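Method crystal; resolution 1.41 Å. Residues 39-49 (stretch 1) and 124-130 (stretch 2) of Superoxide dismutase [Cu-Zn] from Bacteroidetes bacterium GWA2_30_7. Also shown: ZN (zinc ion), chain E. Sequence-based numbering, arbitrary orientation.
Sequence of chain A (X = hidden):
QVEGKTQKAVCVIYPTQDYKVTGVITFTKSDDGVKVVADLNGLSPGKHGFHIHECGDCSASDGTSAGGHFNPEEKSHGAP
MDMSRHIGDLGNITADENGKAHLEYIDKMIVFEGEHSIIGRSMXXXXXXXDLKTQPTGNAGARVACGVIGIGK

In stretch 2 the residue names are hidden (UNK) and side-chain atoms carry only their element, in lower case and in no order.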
# COMPACT_ATOMS: atom_id res chain seq x y z
N ASP A 39 -3.15 4.62 -14.89
CA ASP A 39 -4.39 4.30 -15.62
C ASP A 39 -5.52 4.31 -14.60
O ASP A 39 -5.62 3.35 -13.82
CB ASP A 39 -4.27 2.98 -16.36
CG ASP A 39 -3.30 3.09 -17.50
OD1 ASP A 39 -3.65 3.76 -18.50
OD2 ASP A 39 -2.19 2.56 -17.36
N LEU A 40 -6.31 5.39 -14.60
CA LEU A 40 -7.39 5.60 -13.60
C LEU A 40 -8.73 5.71 -14.32
O LEU A 40 -8.77 6.02 -15.53
CB LEU A 40 -7.13 6.88 -12.81
CG LEU A 40 -5.70 7.10 -12.30
CD1 LEU A 40 -5.65 8.37 -11.45
CD2 LEU A 40 -5.16 5.91 -11.51
N ASN A 41 -9.79 5.48 -13.57
CA ASN A 41 -11.18 5.63 -14.05
C ASN A 41 -12.02 6.30 -12.97
O ASN A 41 -11.60 6.36 -11.81
CB ASN A 41 -11.77 4.27 -14.44
CG ASN A 41 -11.02 3.61 -15.58
OD1 ASN A 41 -11.21 3.99 -16.74
ND2 ASN A 41 -10.15 2.67 -15.27
N GLY A 42 -13.20 6.78 -13.36
CA GLY A 42 -14.19 7.34 -12.42
C GLY A 42 -13.90 8.77 -12.04
O GLY A 42 -14.53 9.26 -11.08
N LEU A 43 -12.99 9.45 -12.75
CA LEU A 43 -12.64 10.86 -12.47
C LEU A 43 -13.57 11.82 -13.20
O LEU A 43 -13.97 11.54 -14.33
CB LEU A 43 -11.19 11.13 -12.90
CG LEU A 43 -10.15 10.65 -11.91
CD1 LEU A 43 -8.81 10.54 -12.59
CD2 LEU A 43 -10.06 11.57 -10.70
N SER A 44 -13.85 12.97 -12.59
CA SER A 44 -14.51 14.08 -13.31
C SER A 44 -13.58 14.50 -14.45
O SER A 44 -12.35 14.52 -14.29
CB SER A 44 -14.87 15.23 -12.40
OG SER A 44 -13.73 15.78 -11.78
N PRO A 45 -14.10 14.79 -15.65
CA PRO A 45 -13.25 15.23 -16.75
C PRO A 45 -12.42 16.45 -16.36
O PRO A 45 -12.92 17.31 -15.64
CB PRO A 45 -14.25 15.56 -17.87
CG PRO A 45 -15.40 14.65 -17.57
CD PRO A 45 -15.50 14.66 -16.06
N GLY A 46 -11.17 16.49 -16.83
CA GLY A 46 -10.24 17.61 -16.62
C GLY A 46 -9.05 17.22 -15.76
O GLY A 46 -8.77 16.00 -15.61
N LYS A 47 -8.36 18.22 -15.23
CA LYS A 47 -7.04 18.02 -14.58
C LYS A 47 -7.22 17.79 -13.08
O LYS A 47 -7.97 18.54 -12.43
CB LYS A 47 -6.14 19.23 -14.86
CG LYS A 47 -5.65 19.34 -16.29
CD LYS A 47 -4.70 20.51 -16.48
CE LYS A 47 -3.74 20.39 -17.64
NZ LYS A 47 -2.85 21.56 -17.69
N HIS A 48 -6.48 16.83 -12.56
CA HIS A 48 -6.52 16.43 -11.13
C HIS A 48 -5.10 16.38 -10.58
O HIS A 48 -4.26 15.68 -11.16
CB HIS A 48 -7.19 15.06 -10.99
CG HIS A 48 -8.63 15.08 -11.37
ND1 HIS A 48 -9.61 15.27 -10.45
CD2 HIS A 48 -9.24 14.94 -12.56
CE1 HIS A 48 -10.79 15.24 -11.04
NE2 HIS A 48 -10.59 15.03 -12.34
N GLY A 49 -4.87 17.07 -9.46
CA GLY A 49 -3.63 16.92 -8.70
C GLY A 49 -3.30 15.47 -8.47
O GLY A 49 -4.18 14.68 -8.11
N UNK A 124 -2.09 10.16 -3.72
CA UNK A 124 -3.37 10.88 -3.54
C UNK A 124 -3.72 11.51 -4.88
O UNK A 124 -2.87 12.17 -5.49
c UNK A 124 -4.49 12.85 -2.46
c UNK A 124 -3.28 11.93 -2.42
c UNK A 124 -4.35 10.52 -0.56
c UNK A 124 -3.11 11.30 -1.04
N UNK A 125 -4.96 11.30 -5.32
CA UNK A 125 -5.53 12.03 -6.47
C UNK A 125 -6.50 13.06 -5.90
O UNK A 125 -7.25 12.73 -4.98
c UNK A 125 -6.72 11.86 -8.68
c UNK A 125 -6.18 11.08 -7.49
c UNK A 125 -5.21 10.00 -7.93
N UNK A 126 -6.43 14.27 -6.41
CA UNK A 126 -7.22 15.41 -5.90
C UNK A 126 -8.42 15.71 -6.80
O UNK A 126 -8.45 15.34 -7.97
c UNK A 126 -6.32 16.64 -5.74
c UNK A 126 -4.06 16.16 -4.55
c UNK A 126 -5.37 16.54 -4.60
n UNK A 126 -3.64 16.28 -3.24
c UNK A 126 -4.68 16.71 -2.52
n UNK A 126 -5.72 16.89 -3.33
N UNK A 127 -9.40 16.40 -6.21
CA UNK A 127 -10.64 16.80 -6.90
C UNK A 127 -10.32 17.83 -7.99
O UNK A 127 -10.89 17.74 -9.07
c UNK A 127 -15.13 19.01 -6.19
c UNK A 127 -12.96 17.80 -6.50
n UNK A 127 -15.57 18.29 -7.41
c UNK A 127 -13.95 18.35 -5.51
c UNK A 127 -11.64 17.36 -5.89
N UNK A 128 -9.43 18.78 -7.69
CA UNK A 128 -9.13 19.91 -8.59
C UNK A 128 -7.68 19.83 -9.09
O UNK A 128 -6.90 18.97 -8.65
c UNK A 128 -10.86 21.32 -7.45
c UNK A 128 -9.42 21.24 -7.90
n UNK A 128 -11.07 21.82 -6.25
o UNK A 128 -11.78 20.89 -8.17
N UNK A 129 -7.37 20.71 -10.02
CA UNK A 129 -6.06 20.84 -10.65
C UNK A 129 -5.05 21.36 -9.61
O UNK A 129 -5.39 22.24 -8.80
c UNK A 129 -6.20 21.78 -11.84
c UNK A 129 -5.13 22.91 -13.83
o UNK A 129 -4.13 23.38 -14.40
c UNK A 129 -4.92 22.06 -12.59
o UNK A 129 -6.30 23.12 -14.23
N UNK A 130 -3.85 20.80 -9.63
CA UNK A 130 -2.68 21.36 -8.92
C UNK A 130 -2.20 22.55 -9.74
O UNK A 130 -1.82 22.33 -10.91
c UNK A 130 -1.62 20.27 -8.77
o UNK A 130 -0.08 21.90 -7.93
o UNK A 130 0.45 19.78 -7.77
c UNK A 130 -0.32 20.68 -8.10
ZN ZN E . -1.77 16.24 -2.70
O HOH W 1 -10.65 18.87 -11.93

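Position 124 carries four carbons, forked at the first, with one arm two carbons long. Its CA-to-CB bond points away from stretch 1; the residue is Ile124, a buried residue. The nearest approach of its side chain is CG2 of Ile124 to Gly49 O, 5.9 Å.

Position 125 has three carbons, one bearing the other two. One methyl lies 3.9 Å from CD1 of Leu40 and the other 3.9 Å from CD2 of Leu43, a compact fork filling a greasy pocket. Such a short, symmetric branch is Val125. Its CA also approaches Gly49 O at 3.4 Å, a CA-H...O contact.

Position 126 holds one carbon and a five-membered ring of three carbons and two nitrogens, one nitrogen 1.9 Å from the zinc ion. Gly49 O sits at the edge of the ring, near its plane. This is His126, binding the metal through NE2 while its ND1 is hydrogen-bonded elsewhere in the structure. Its backbone N donates to Gly49 O at 2.8 Å. An ideal CB on Gly49 would fall only 3.2 Å from His126 CD2, so the bare glycine leaves room for the metal ligand.

Position 127 shows four carbons in a row ending in nitrogen, directed away from stretch 1 at its CA-to-CB bond: Lys127. The backbone does the work here, as one water donates to both Lys127 O (3.1 Å) and Lys47 O (2.7 Å).

Position 128 has two carbons, the second carrying one oxygen and one nitrogen, and again starts away from stretch 1. It is Asn128, whose carbonyl O accepts from Gly49 N at 2.9 Å in a nearly straight bond.

Position 129 has three carbons, the third carrying two oxygens. One oxygen lies 4.0 Å from NZ of Lys47, and the residue is Glu129; the salt bridge through OE2 is long, at the exposed border.

Position 130 has two carbons, the second bearing two oxygens, and its CB comes to 3.9 Å from Gly49 CA: Asp130. Both oxygens are hydrogen-bonded to residues just outside the stretches.

The contact rests on backbone hydrogen bonds, joined by one from the His48 side chain. Gly49 uses both its N and its O, gripping Asn128 O and His126 N, while the His48 ring links the Ser44 loop to the strand at His126: ND1 donates to His126 O at 2.7 Å, and NE2 donates to Ser44 O at 2.7 Å. Val125 packs against Leu40 and Leu43; at the border, Lys47 and Glu129 add a loose charge pair. The rule is a glycine for closeness, a histidine for bracing and a valine for filling.

Stretch 2 124-130: IVHKNED
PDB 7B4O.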